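Local atomic coordinates of alginate lyase (Bacteroides ovatus, PDB entry 3NNB), a protein that probably cleaves the acidic polysaccharide alginate by beta-elimination. Residues N99-M104 against Y169-M174; N143-Y148 against V203-T208; R161-I166 against N220-A225; E197-L202 against A234-N239. All coordinates share one frame; numbering follows the deposited sequence. Where two conformers were deposited one is given.

The four contacts tie together one helical domain. Interaction 1 is fully buried near the centre of the chain and wholly apolar, whereas interaction 2 lies at the surface, about 17 Å from that centre, and mixes an indole face with a bridging water. Interaction 3 is partly buried and combines hydrocarbon packing with polar groups that bind a citrate. Interaction 4, also partly buried, pairs aromatic rings among its buried residues with water bridges beside its threonines. Helix 189-208 serves interactions 2 and 4, and helix 221-236 serves interactions 3 and 4. Phe171 of interaction 1 packs on Trp198 and Phe199 of interaction 4, while Trp205 of interaction 2 touches Met165 of interaction 3.

Interaction 1. Residues N99-M104 against Y169-M174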
loop_
_atom_site.group_PDB
_atom_site.type_symbol
_atom_site.label_atom_id
_atom_site.label_comp_id
_atom_site.label_asym_id
_atom_site.label_seq_id
_atom_site.Cartn_x
_atom_site.Cartn_y
_atom_site.Cartn_z
ATOM N N ASN A 99 -11.324 -7.267 3.918
ATOM C CA ASN A 99 -11.969 -5.957 4.162
ATOM C C ASN A 99 -11.886 -5.512 5.603
ATOM O O ASN A 99 -11.769 -4.327 5.863
ATOM C CB ASN A 99 -13.411 -5.938 3.622
ATOM C CG ASN A 99 -13.454 -5.966 2.067
ATOM O OD1 ASN A 99 -12.461 -5.639 1.413
ATOM N ND2 ASN A 99 -14.611 -6.357 1.493
ATOM N N LYS A 100 -11.887 -6.443 6.542
ATOM C CA LYS A 100 -11.665 -6.100 7.939
ATOM C C LYS A 100 -10.241 -5.571 8.137
ATOM O O LYS A 100 -10.034 -4.558 8.815
ATOM C CB LYS A 100 -11.917 -7.288 8.877
ATOM C CG LYS A 100 -13.341 -7.894 8.950
ATOM C CD LYS A 100 -14.422 -6.915 9.128
ATOM C CE LYS A 100 -15.761 -7.616 9.572
ATOM N NZ LYS A 100 -15.983 -7.572 11.093
ATOM N N LEU A 101 -9.256 -6.245 7.531
ATOM C CA LEU A 101 -7.883 -5.772 7.600
ATOM C C LEU A 101 -7.794 -4.350 7.010
ATOM O O LEU A 101 -7.101 -3.485 7.575
ATOM C CB LEU A 101 -6.947 -6.762 6.884
ATOM C CG LEU A 101 -5.437 -6.403 7.017
ATOM C CD1 LEU A 101 -4.558 -7.647 7.157
ATOM C CD2 LEU A 101 -5.045 -5.544 5.811
ATOM N N GLY A 102 -8.416 -4.153 5.835
ATOM C CA GLY A 102 -8.433 -2.845 5.199
ATOM C C GLY A 102 -9.030 -1.780 6.108
ATOM O O GLY A 102 -8.510 -0.667 6.198
ATOM N N ASP A 103 -10.170 -2.095 6.714
ATOM C CA ASP A 103 -10.862 -1.124 7.579
ATOM C C ASP A 103 -9.954 -0.746 8.749
ATOM O O ASP A 103 -9.882 0.425 9.136
ATOM C CB ASP A 103 -12.146 -1.702 8.165
ATOM C CG ASP A 103 -13.282 -1.766 7.160
ATOM O OD1 ASP A 103 -13.217 -1.129 6.099
ATOM O OD2 ASP A 103 -14.229 -2.496 7.487
HETATM N N MSE A 104 -9.303 -1.757 9.334
HETATM C CA MSE A 104 -8.395 -1.557 10.472
HETATM C C MSE A 104 -7.214 -0.687 10.078
HETATM O O MSE A 104 -6.904 0.311 10.724
HETATM C CB MSE A 104 -7.940 -2.923 11.019
HETATM C CG MSE A 104 -6.985 -2.891 12.262
HETATM SE SE MSE A 104 -5.161 -2.431 11.830
HETATM C CE MSE A 104 -4.766 -3.881 10.611
ATOM N N TYR A 169 -0.193 -4.584 1.888
ATOM C CA TYR A 169 0.696 -3.521 1.408
ATOM C C TYR A 169 0.482 -2.190 2.190
ATOM O O TYR A 169 1.449 -1.464 2.434
ATOM C CB TYR A 169 0.525 -3.271 -0.077
ATOM C CG TYR A 169 1.580 -2.319 -0.624
ATOM C CD1 TYR A 169 2.801 -2.810 -1.057
ATOM C CD2 TYR A 169 1.376 -0.938 -0.647
ATOM C CE1 TYR A 169 3.788 -1.962 -1.515
ATOM C CE2 TYR A 169 2.358 -0.081 -1.111
ATOM C CZ TYR A 169 3.568 -0.612 -1.541
ATOM O OH TYR A 169 4.563 0.266 -1.987
ATOM N N SER A 170 -0.759 -1.884 2.566
ATOM C CA SER A 170 -1.054 -0.677 3.345
ATOM C C SER A 170 -0.357 -0.608 4.721
ATOM O O SER A 170 -0.278 0.481 5.309
ATOM C CB SER A 170 -2.560 -0.451 3.518
ATOM O OG SER A 170 -3.125 -1.422 4.354
ATOM N N PHE A 171 0.201 -1.726 5.208
ATOM C CA PHE A 171 0.967 -1.680 6.438
ATOM C C PHE A 171 2.206 -0.791 6.284
ATOM O O PHE A 171 2.729 -0.255 7.269
ATOM C CB PHE A 171 1.371 -3.081 6.890
ATOM C CG PHE A 171 0.264 -3.908 7.471
ATOM C CD1 PHE A 171 -1.068 -3.494 7.534
ATOM C CD2 PHE A 171 0.573 -5.176 7.938
ATOM C CE1 PHE A 171 -2.052 -4.325 8.110
ATOM C CE2 PHE A 171 -0.399 -5.977 8.493
ATOM C CZ PHE A 171 -1.713 -5.547 8.580
ATOM N N THR A 172 2.670 -0.606 5.054
ATOM C CA THR A 172 3.815 0.286 4.801
ATOM C C THR A 172 3.514 1.700 5.284
ATOM O O THR A 172 4.335 2.328 5.978
ATOM C CB THR A 172 4.253 0.272 3.332
ATOM O OG1 THR A 172 3.178 0.705 2.487
ATOM C CG2 THR A 172 4.833 -1.133 2.949
ATOM N N GLU A 173 2.324 2.184 4.967
ATOM C CA GLU A 173 1.846 3.473 5.390
ATOM C C GLU A 173 1.402 3.483 6.859
ATOM O O GLU A 173 1.706 4.414 7.597
ATOM C CB GLU A 173 0.671 3.906 4.483
ATOM C CG GLU A 173 0.122 5.227 4.806
ATOM C CD GLU A 173 -0.913 5.735 3.780
ATOM O OE1 GLU A 173 -1.329 4.933 2.932
ATOM O OE2 GLU A 173 -1.324 6.921 3.925
HETATM N N MSE A 174 0.689 2.430 7.283
HETATM C CA MSE A 174 0.286 2.301 8.675
HETATM C C MSE A 174 1.446 2.456 9.660
HETATM O O MSE A 174 1.304 3.065 10.703
HETATM C CB MSE A 174 -0.403 0.958 8.892
HETATM C CG MSE A 174 -1.126 0.902 10.201
HETATM SE SE MSE A 174 -1.811 -0.858 10.647
HETATM C CE MSE A 174 -0.126 -1.649 11.032
#
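Met104 and Met174 mark the closest backbone approach, their CA atoms 9.7 Å apart, so helix 98-118 and the start of helix 171-180 meet through side chains alone. Both methionines are selenomethionines, and their SE atoms lie 3.9 Å from each other where the two chains cross at about a right angle. Met104 leaves its helix with CG anti to the backbone N (chi1 -179°) and then bends twice, which carries CE to 3.7 Å from CE1 of Phe171. Leu101, one turn earlier, reaches the same end of that ring: its CD1 is 3.8 Å from Phe171 CZ, and its CD2 is near CE1. The CE1-CZ side of the ring thus meets both the leucine branches and the methionine methyl. This is helix-on-helix packing in the buried core of the mainly helical alginate lyase domain, and Trp134 of helix 121-136 touches both Leu101 and Met104. Within 169-174, Met174 bends at its last torsion (chi3 72°) and lays its own CE over one face of Phe171, toward the rim. Tyr233 of helix 221-236 also packs on Phe171. Beside this apolar patch, Ser170 OG is hydrogen-bonded to Ser105 OG of helix 98-118.

Interaction 2. Residues N143-Y148 against V203-T208; sequences NPHLTY and VEWMQT
The indole of Trp205 lies against the loop 143-148, with His145 CB and the backbone N of Leu146 over one face. His145 CB stands 3.4 Å from the centroid of the five-membered ring and only 3° off its normal, a CH-pi contact, while Leu146 N sits over the benzo ring, 3.4 Å from CH2. Trp205 holds CG anti to its backbone N (chi1 178°), which sends the ring out from helix 189-208 to the loop. With chi1 at 69°, the imidazole of His145 turns off the indole, and the two ring planes meet obliquely. Its ND1 accepts the backbone N-H of Thr147 within the ring plane at 3.1 Å, and NE2 is hydrogen-bonded to Asp62, so both nitrogens have partners that fix the ring's rotation. Thr147 OG1 comes 3.4 Å from Trp205 NE1. There water 1 joins the segments, 2.8 Å from Thr147 OG1 and accepting from Trp205 NE1 at 2.9 Å. Leu146 CB adds an apolar contact to Trp205 CH2 at 3.8 Å. Pro144 centres an inverse gamma turn just before these residues; the whole is a surface loop packed on a helix of the lyase domain, leading into the short strand 148-151.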
loop_
_atom_site.group_PDB
_atom_site.type_symbol
_atom_site.label_atom_id
_atom_site.label_comp_id
_atom_site.label_asym_id
_atom_site.label_seq_id
_atom_site.Cartn_x
_atom_site.Cartn_y
_atom_site.Cartn_z
ATOM N N ASN A 143 -2.256 -13.976 13.534
ATOM C CA ASN A 143 -0.898 -14.546 13.493
ATOM C C ASN A 143 -0.041 -13.853 12.441
ATOM O O ASN A 143 -0.551 -13.446 11.392
ATOM C CB ASN A 143 -0.947 -16.050 13.318
ATOM C CG ASN A 143 -1.604 -16.744 14.474
ATOM O OD1 ASN A 143 -1.498 -16.292 15.616
ATOM N ND2 ASN A 143 -2.288 -17.861 14.190
ATOM N N PRO A 144 1.271 -13.728 12.696
ATOM C CA PRO A 144 2.113 -12.947 11.786
ATOM C C PRO A 144 2.636 -13.762 10.582
ATOM O O PRO A 144 3.839 -14.004 10.452
ATOM C CB PRO A 144 3.257 -12.463 12.696
ATOM C CG PRO A 144 3.364 -13.539 13.686
ATOM C CD PRO A 144 1.969 -14.001 13.972
ATOM N N HIS A 145 1.701 -14.144 9.711
ATOM C CA HIS A 145 1.991 -14.832 8.451
ATOM C C HIS A 145 0.773 -14.766 7.552
ATOM O O HIS A 145 -0.326 -14.491 7.998
ATOM C CB HIS A 145 2.367 -16.287 8.679
ATOM C CG HIS A 145 1.236 -17.137 9.153
ATOM N ND1 HIS A 145 0.337 -17.739 8.284
ATOM C CD2 HIS A 145 0.851 -17.485 10.399
ATOM C CE1 HIS A 145 -0.541 -18.425 8.984
ATOM N NE2 HIS A 145 -0.262 -18.278 10.265
ATOM N N LEU A 146 0.990 -15.019 6.265
ATOM C CA LEU A 146 -0.078 -15.018 5.277
ATOM C C LEU A 146 -0.053 -16.342 4.479
ATOM O O LEU A 146 -0.266 -16.370 3.275
ATOM C CB LEU A 146 0.034 -13.775 4.361
ATOM C CG LEU A 146 -0.491 -12.478 5.015
ATOM C CD1 LEU A 146 0.662 -11.830 5.766
ATOM C CD2 LEU A 146 -1.039 -11.522 3.992
ATOM N N THR A 147 0.106 -17.474 5.182
ATOM C CA THR A 147 0.022 -18.777 4.547
ATOM C C THR A 147 -1.301 -18.987 3.820
ATOM O O THR A 147 -1.333 -19.673 2.776
ATOM C CB THR A 147 0.305 -19.898 5.581
ATOM O OG1 THR A 147 1.605 -19.658 6.111
ATOM C CG2 THR A 147 0.243 -21.308 4.910
ATOM N N TYR A 148 -2.379 -18.370 4.327
ATOM C CA TYR A 148 -3.707 -18.542 3.734
ATOM C C TYR A 148 -4.230 -17.263 3.078
ATOM O O TYR A 148 -5.419 -17.072 2.967
ATOM C CB TYR A 148 -4.672 -19.148 4.749
ATOM C CG TYR A 148 -4.196 -20.540 5.169
ATOM C CD1 TYR A 148 -4.473 -21.648 4.363
ATOM C CD2 TYR A 148 -3.419 -20.732 6.302
ATOM C CE1 TYR A 148 -3.991 -22.918 4.700
ATOM C CE2 TYR A 148 -2.934 -21.978 6.626
ATOM C CZ TYR A 148 -3.246 -23.085 5.839
ATOM O OH TYR A 148 -2.741 -24.358 6.166
ATOM N N VAL A 203 8.445 -10.597 9.113
ATOM C CA VAL A 203 9.664 -10.555 8.304
ATOM C C VAL A 203 10.403 -11.901 8.283
ATOM O O VAL A 203 10.801 -12.357 7.189
ATOM C CB VAL A 203 10.615 -9.395 8.683
ATOM C CG1 VAL A 203 12.004 -9.569 7.909
ATOM C CG2 VAL A 203 9.938 -8.007 8.361
ATOM N N GLU A 204 10.482 -12.559 9.431
ATOM C CA GLU A 204 11.009 -13.920 9.494
ATOM C C GLU A 204 10.230 -14.871 8.593
ATOM O O GLU A 204 10.825 -15.681 7.893
ATOM C CB GLU A 204 11.004 -14.431 10.934
ATOM C CG GLU A 204 12.102 -13.776 11.757
ATOM C CD GLU A 204 12.075 -14.169 13.215
ATOM O OE1 GLU A 204 11.075 -14.701 13.704
ATOM O OE2 GLU A 204 13.093 -13.906 13.863
ATOM N N TRP A 205 8.901 -14.786 8.632
ATOM C CA TRP A 205 8.089 -15.614 7.779
ATOM C C TRP A 205 8.329 -15.259 6.312
ATOM O O TRP A 205 8.396 -16.161 5.457
ATOM C CB TRP A 205 6.609 -15.443 8.162
ATOM C CG TRP A 205 5.691 -16.227 7.317
ATOM C CD1 TRP A 205 5.410 -17.563 7.432
ATOM C CD2 TRP A 205 4.972 -15.759 6.180
ATOM N NE1 TRP A 205 4.530 -17.943 6.442
ATOM C CE2 TRP A 205 4.256 -16.867 5.648
ATOM C CE3 TRP A 205 4.886 -14.527 5.522
ATOM C CZ2 TRP A 205 3.476 -16.760 4.508
ATOM C CZ3 TRP A 205 4.089 -14.425 4.411
ATOM C CH2 TRP A 205 3.397 -15.544 3.904
HETATM N N MSE A 206 8.396 -13.965 5.985
HETATM C CA MSE A 206 8.587 -13.531 4.586
HETATM C C MSE A 206 9.896 -14.075 3.996
HETATM O O MSE A 206 9.961 -14.414 2.818
HETATM C CB MSE A 206 8.590 -12.022 4.483
HETATM C CG MSE A 206 7.204 -11.437 4.653
HETATM SE SE MSE A 206 7.233 -9.493 4.773
HETATM C CE MSE A 206 7.708 -9.086 2.967
ATOM N N GLN A 207 10.919 -14.146 4.827
ATOM C CA GLN A 207 12.218 -14.613 4.355
ATOM C C GLN A 207 12.377 -16.141 4.291
ATOM O O GLN A 207 13.306 -16.613 3.653
ATOM C CB GLN A 207 13.338 -13.988 5.164
ATOM C CG GLN A 207 13.500 -12.502 4.839
ATOM C CD GLN A 207 14.962 -12.104 4.685
ATOM O OE1 GLN A 207 15.448 -11.908 3.571
ATOM N NE2 GLN A 207 15.667 -12.004 5.799
ATOM N N THR A 208 11.449 -16.893 4.883
ATOM C CA THR A 208 11.519 -18.362 4.937
ATOM C C THR A 208 10.398 -19.156 4.281
ATOM O O THR A 208 10.640 -20.250 3.789
ATOM C CB THR A 208 11.711 -18.865 6.387
ATOM O OG1 THR A 208 10.599 -18.440 7.204
ATOM C CG2 THR A 208 13.061 -18.331 6.943
HETATM O O HOH W 1 4.046 -20.474 5.039
#

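Interaction 3. Residues R161-I166 against N220-A225; sequences RGAGMI and NNHGLA. With CIT (citric acid), chain C.
His222 NE2 is held between two oxygens of a bound citrate: it donates to O6 at 2.7 Å, with an angle of 160° at the hydrogen, and is also hydrogen-bonded to the hydroxyl O7 at 3.2 Å, where either atom could be the donor. The other ring nitrogen, ND1, is hydrogen-bonded to Glu215, which helps to fix the rotation of the imidazole. Ala163 O lies at the ring's edge, 3.3 Å from His222 CE1. The methyl of Ala163 and CB of Ile166 also approach CE1, the latter at 3.7 Å, with the isoleucine crossing the histidine at about a right angle. Deeper in, Ile166 CD1 meets Ala225 CB at 3.5 Å; CG1 lies roughly anti to the backbone N (chi1 -154°), carrying the ethyl branch to helix 221-236. Asn220 is the N-cap of that helix, its OD1 accepting from His222 N, and its ND2 donates to citrate O1 at 2.7 Å. One side chain therefore both caps the helix and binds the anion. The citrate, probably from the crystallisation liquor, occupies a pocket of the mainly helical lyase domain that could accept the carboxylates of alginate; Arg271 and Trp70 add further bonds to it. Arg161 extends from CG to NE and gives both NH1 and NH2 to citrate O4, the NH2 bond being the shorter at 2.9 Å. Ala163 CB sits over the centre of one guanidinium face.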
loop_
_atom_site.group_PDB
_atom_site.type_symbol
_atom_site.label_atom_id
_atom_site.label_comp_id
_atom_site.label_asym_id
_atom_site.label_seq_id
_atom_site.Cartn_x
_atom_site.Cartn_y
_atom_site.Cartn_z
ATOM N N ARG A 161 -1.422 -18.268 -1.358
ATOM C CA ARG A 161 -0.435 -18.156 -2.402
ATOM C C ARG A 161 0.331 -16.842 -2.251
ATOM O O ARG A 161 -0.078 -15.970 -1.508
ATOM C CB ARG A 161 -1.070 -18.283 -3.786
ATOM C CG ARG A 161 -2.071 -17.247 -4.050
ATOM C CD ARG A 161 -2.790 -17.397 -5.376
ATOM N NE ARG A 161 -3.773 -16.338 -5.458
ATOM C CZ ARG A 161 -4.145 -15.715 -6.576
ATOM N NH1 ARG A 161 -3.666 -16.108 -7.757
ATOM N NH2 ARG A 161 -5.014 -14.717 -6.521
ATOM N N GLY A 162 1.452 -16.719 -2.940
ATOM C CA GLY A 162 2.256 -15.526 -2.797
ATOM C C GLY A 162 1.462 -14.225 -2.948
ATOM O O GLY A 162 1.703 -13.283 -2.194
ATOM N N ALA A 163 0.538 -14.186 -3.941
ATOM C CA ALA A 163 -0.283 -13.009 -4.236
ATOM C C ALA A 163 -0.960 -12.430 -3.015
ATOM O O ALA A 163 -1.245 -11.252 -2.987
ATOM C CB ALA A 163 -1.320 -13.347 -5.321
ATOM N N GLY A 164 -1.251 -13.251 -2.005
ATOM C CA GLY A 164 -1.825 -12.732 -0.748
ATOM C C GLY A 164 -1.012 -11.679 -0.035
ATOM O O GLY A 164 -1.571 -10.880 0.748
HETATM N N MSE A 165 0.287 -11.641 -0.307
HETATM C CA MSE A 165 1.166 -10.614 0.285
HETATM C C MSE A 165 0.677 -9.207 -0.036
HETATM O O MSE A 165 0.841 -8.292 0.771
HETATM C CB MSE A 165 2.616 -10.780 -0.181
HETATM C CG MSE A 165 3.425 -11.800 0.607
HETATM SE SE MSE A 165 3.709 -11.295 2.450
HETATM C CE MSE A 165 4.355 -9.504 2.168
ATOM N N ILE A 166 0.092 -9.006 -1.213
ATOM C CA ILE A 166 -0.364 -7.666 -1.589
ATOM C C ILE A 166 -1.436 -7.158 -0.614
ATOM O O ILE A 166 -1.619 -5.950 -0.480
ATOM C CB ILE A 166 -0.818 -7.601 -3.093
ATOM C CG1 ILE A 166 -0.675 -6.185 -3.673
ATOM C CG2 ILE A 166 -2.291 -8.094 -3.279
ATOM C CD1 ILE A 166 0.752 -5.709 -3.852
ATOM N N ASN A 220 5.999 -9.387 -11.853
ATOM C CA ASN A 220 5.183 -8.185 -12.087
ATOM C C ASN A 220 5.075 -7.348 -10.817
ATOM O O ASN A 220 5.902 -7.425 -9.921
ATOM C CB ASN A 220 3.801 -8.562 -12.665
ATOM C CG ASN A 220 2.904 -9.223 -11.659
ATOM O OD1 ASN A 220 3.377 -9.667 -10.591
ATOM N ND2 ASN A 220 1.597 -9.276 -11.947
ATOM N N ASN A 221 4.042 -6.536 -10.742
ATOM C CA ASN A 221 3.834 -5.662 -9.590
ATOM C C ASN A 221 3.922 -6.373 -8.229
ATOM O O ASN A 221 4.290 -5.752 -7.230
ATOM C CB ASN A 221 2.529 -4.864 -9.738
ATOM C CG ASN A 221 1.282 -5.707 -9.537
ATOM O OD1 ASN A 221 0.958 -6.052 -8.392
ATOM N ND2 ASN A 221 0.556 -6.039 -10.631
ATOM N N HIS A 222 3.566 -7.657 -8.184
ATOM C CA HIS A 222 3.618 -8.366 -6.916
ATOM C C HIS A 222 5.017 -8.451 -6.392
ATOM O O HIS A 222 5.235 -8.259 -5.209
ATOM C CB HIS A 222 3.027 -9.771 -7.025
ATOM C CG HIS A 222 1.545 -9.818 -6.924
ATOM N ND1 HIS A 222 0.884 -9.841 -5.718
ATOM C CD2 HIS A 222 0.592 -9.862 -7.880
ATOM C CE1 HIS A 222 -0.416 -9.937 -5.936
ATOM N NE2 HIS A 222 -0.626 -9.910 -7.239
ATOM N N GLY A 223 5.972 -8.767 -7.250
ATOM C CA GLY A 223 7.328 -8.917 -6.808
ATOM C C GLY A 223 7.978 -7.582 -6.449
ATOM O O GLY A 223 8.750 -7.495 -5.488
ATOM N N LEU A 224 7.671 -6.528 -7.201
ATOM C CA LEU A 224 8.155 -5.195 -6.871
ATOM C C LEU A 224 7.627 -4.735 -5.510
ATOM O O LEU A 224 8.385 -4.253 -4.642
ATOM C CB LEU A 224 7.797 -4.237 -8.011
ATOM C CG LEU A 224 8.418 -2.832 -7.980
ATOM C CD1 LEU A 224 8.597 -2.273 -9.395
ATOM C CD2 LEU A 224 7.584 -1.869 -7.124
ATOM N N ALA A 225 6.330 -4.976 -5.285
ATOM C CA ALA A 225 5.704 -4.644 -4.023
ATOM C C ALA A 225 6.267 -5.463 -2.856
ATOM O O ALA A 225 6.386 -4.948 -1.736
ATOM C CB ALA A 225 4.145 -4.760 -4.120
HETATM C C1 CIT C . -0.987 -11.374 -10.822
HETATM O O1 CIT C . -0.581 -10.266 -10.668
HETATM O O2 CIT C . -0.170 -12.301 -10.699
HETATM C C2 CIT C . -2.463 -11.577 -11.145
HETATM C C3 CIT C . -3.344 -11.277 -9.926
HETATM O O7 CIT C . -2.740 -11.842 -8.738
HETATM C C4 CIT C . -4.790 -11.774 -10.227
HETATM C C5 CIT C . -4.836 -13.269 -10.190
HETATM O O3 CIT C . -4.294 -13.977 -11.051
HETATM O O4 CIT C . -5.348 -13.845 -9.226
HETATM C C6 CIT C . -3.447 -9.801 -9.544
HETATM O O5 CIT C . -4.020 -9.024 -10.314
HETATM O O6 CIT C . -2.996 -9.336 -8.445
#

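Interaction 4. Residues E197-L202 against A234-N239; sequences EWFTQL and ALYTGN
Thr200 and Thr237 bring the backbones closest, their CA atoms 5.8 Å apart, where helix 189-208 passes the C-terminal end of helix 221-236. The methyl of Thr237 makes the closest side-chain contacts here: CG2 lies 3.6 Å from Phe199 CB and 3.5 Å from Thr200 N. Thr237 keeps this methyl anti to its carbonyl carbon, while OG1 takes the place between N and C (chi1 63°) and turns back to its own helix, hydrogen-bonded to Tyr233 O. Thr200 OG1, likewise bonded within its helix to Lys196 O, comes alongside Thr237 CB and CG2. Two waters bridge the segments beside the threonines: water 3 donates to Thr200 OG1 at 2.6 Å and only weakly to Thr237 O, whereas water 2 donates to Thr237 O at 3.1 Å and only weakly to the hydroxyl of Thr200. Among the buried residues the aromatic rings take over. Tyr236 turns its edge to the face of Phe199 in an offset edge-to-face pair, planes at 86° and centroids 5.8 Å apart, and Trp198 CE3 lies over the centre of one Phe199 face. Ile175 of helix 171-180 touches both Phe199 and Tyr236. Just beyond, Gly238, with positive phi, is the C-prime residue of a Schellman motif, Asn239 N bonding Ala234 O and Gly238 N bonding Leu235 O; Asn239 then caps the next helix, 240-258, making this a tight helix-to-helix turn packed against a neighbouring helix.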
loop_
_atom_site.group_PDB
_atom_site.type_symbol
_atom_site.label_atom_id
_atom_site.label_comp_id
_atom_site.label_asym_id
_atom_site.label_seq_id
_atom_site.Cartn_x
_atom_site.Cartn_y
_atom_site.Cartn_z
ATOM N N GLU A 197 7.532 -6.605 17.537
ATOM C CA GLU A 197 7.660 -8.072 17.633
ATOM C C GLU A 197 6.791 -8.773 16.582
ATOM O O GLU A 197 7.223 -9.722 15.956
ATOM C CB GLU A 197 7.337 -8.578 19.044
ATOM C CG GLU A 197 8.483 -8.311 20.044
ATOM C CD GLU A 197 8.207 -8.780 21.467
ATOM O OE1 GLU A 197 7.100 -9.261 21.743
ATOM O OE2 GLU A 197 9.121 -8.661 22.307
ATOM N N TRP A 198 5.569 -8.274 16.371
ATOM C CA TRP A 198 4.703 -8.832 15.313
ATOM C C TRP A 198 5.357 -8.696 13.936
ATOM O O TRP A 198 5.457 -9.679 13.187
ATOM C CB TRP A 198 3.328 -8.161 15.328
ATOM C CG TRP A 198 2.302 -8.880 14.503
ATOM C CD1 TRP A 198 1.368 -9.770 14.974
ATOM C CD2 TRP A 198 2.044 -8.738 13.104
ATOM N NE1 TRP A 198 0.593 -10.215 13.963
ATOM C CE2 TRP A 198 0.968 -9.599 12.800
ATOM C CE3 TRP A 198 2.592 -7.963 12.090
ATOM C CZ2 TRP A 198 0.456 -9.726 11.534
ATOM C CZ3 TRP A 198 2.079 -8.089 10.829
ATOM C CH2 TRP A 198 1.014 -8.966 10.562
ATOM N N PHE A 199 5.850 -7.493 13.607
ATOM C CA PHE A 199 6.465 -7.264 12.308
ATOM C C PHE A 199 7.784 -8.048 12.202
ATOM O O PHE A 199 8.167 -8.430 11.125
ATOM C CB PHE A 199 6.654 -5.762 12.027
ATOM C CG PHE A 199 5.427 -5.129 11.434
ATOM C CD1 PHE A 199 5.157 -5.267 10.065
ATOM C CD2 PHE A 199 4.467 -4.488 12.251
ATOM C CE1 PHE A 199 4.016 -4.751 9.520
ATOM C CE2 PHE A 199 3.321 -3.983 11.683
ATOM C CZ PHE A 199 3.093 -4.115 10.312
ATOM N N THR A 200 8.487 -8.272 13.310
ATOM C CA THR A 200 9.749 -9.060 13.279
ATOM C C THR A 200 9.411 -10.484 12.852
ATOM O O THR A 200 10.090 -11.050 12.004
ATOM C CB THR A 200 10.449 -9.062 14.644
ATOM O OG1 THR A 200 10.911 -7.732 14.976
ATOM C CG2 THR A 200 11.595 -10.041 14.659
ATOM N N GLN A 201 8.339 -11.046 13.432
ATOM C CA GLN A 201 7.872 -12.363 13.076
ATOM C C GLN A 201 7.376 -12.455 11.654
ATOM O O GLN A 201 7.659 -13.402 10.933
ATOM C CB GLN A 201 6.828 -12.850 14.034
ATOM C CG GLN A 201 7.393 -13.184 15.385
ATOM C CD GLN A 201 6.286 -13.670 16.320
ATOM O OE1 GLN A 201 5.578 -12.880 16.902
ATOM N NE2 GLN A 201 6.133 -14.964 16.429
ATOM N N LEU A 202 6.648 -11.449 11.210
ATOM C CA LEU A 202 6.248 -11.403 9.806
ATOM C C LEU A 202 7.438 -11.422 8.851
ATOM O O LEU A 202 7.430 -12.156 7.875
ATOM C CB LEU A 202 5.387 -10.163 9.547
ATOM C CG LEU A 202 4.900 -10.010 8.104
ATOM C CD1 LEU A 202 3.930 -11.160 7.677
ATOM C CD2 LEU A 202 4.309 -8.643 7.823
ATOM N N ALA A 234 11.481 -4.264 7.522
ATOM C CA ALA A 234 12.852 -4.387 8.034
ATOM C C ALA A 234 13.240 -3.121 8.799
ATOM O O ALA A 234 13.783 -3.200 9.908
ATOM C CB ALA A 234 13.857 -4.674 6.858
ATOM N N LEU A 235 12.948 -1.942 8.235
ATOM C CA LEU A 235 13.332 -0.679 8.885
ATOM C C LEU A 235 12.560 -0.520 10.184
ATOM O O LEU A 235 13.152 -0.130 11.199
ATOM C CB LEU A 235 13.087 0.543 7.993
ATOM C CG LEU A 235 14.090 0.660 6.854
ATOM C CD1 LEU A 235 13.631 1.702 5.821
ATOM C CD2 LEU A 235 15.467 1.077 7.439
ATOM N N TYR A 236 11.265 -0.846 10.184
ATOM C CA TYR A 236 10.457 -0.665 11.396
ATOM C C TYR A 236 10.967 -1.535 12.569
ATOM O O TYR A 236 10.892 -1.131 13.724
ATOM C CB TYR A 236 8.982 -0.978 11.134
ATOM C CG TYR A 236 8.081 -0.704 12.303
ATOM C CD1 TYR A 236 7.993 0.582 12.856
ATOM C CD2 TYR A 236 7.318 -1.711 12.868
ATOM C CE1 TYR A 236 7.161 0.849 13.959
ATOM C CE2 TYR A 236 6.536 -1.458 13.998
ATOM C CZ TYR A 236 6.441 -0.179 14.512
ATOM O OH TYR A 236 5.605 0.127 15.605
ATOM N N THR A 237 11.465 -2.707 12.249
ATOM C CA THR A 237 11.962 -3.670 13.235
ATOM C C THR A 237 13.469 -3.525 13.537
ATOM O O THR A 237 14.014 -4.333 14.240
ATOM C CB THR A 237 11.662 -5.104 12.791
ATOM O OG1 THR A 237 12.345 -5.415 11.558
ATOM C CG2 THR A 237 10.163 -5.310 12.591
ATOM N N GLY A 238 14.112 -2.486 13.015
ATOM C CA GLY A 238 15.522 -2.197 13.323
ATOM C C GLY A 238 16.553 -2.904 12.456
ATOM O O GLY A 238 17.746 -2.894 12.762
ATOM N N ASN A 239 16.125 -3.527 11.374
ATOM C CA ASN A 239 16.993 -4.345 10.546
ATOM C C ASN A 239 17.417 -3.529 9.332
ATOM O O ASN A 239 16.975 -3.773 8.204
ATOM C CB ASN A 239 16.301 -5.638 10.144
ATOM C CG ASN A 239 17.251 -6.663 9.567
ATOM O OD1 ASN A 239 18.396 -6.352 9.232
ATOM N ND2 ASN A 239 16.778 -7.890 9.428
HETATM O O HOH W 2 12.441 -5.142 16.755
HETATM O O HOH W 3 13.381 -7.374 15.758
#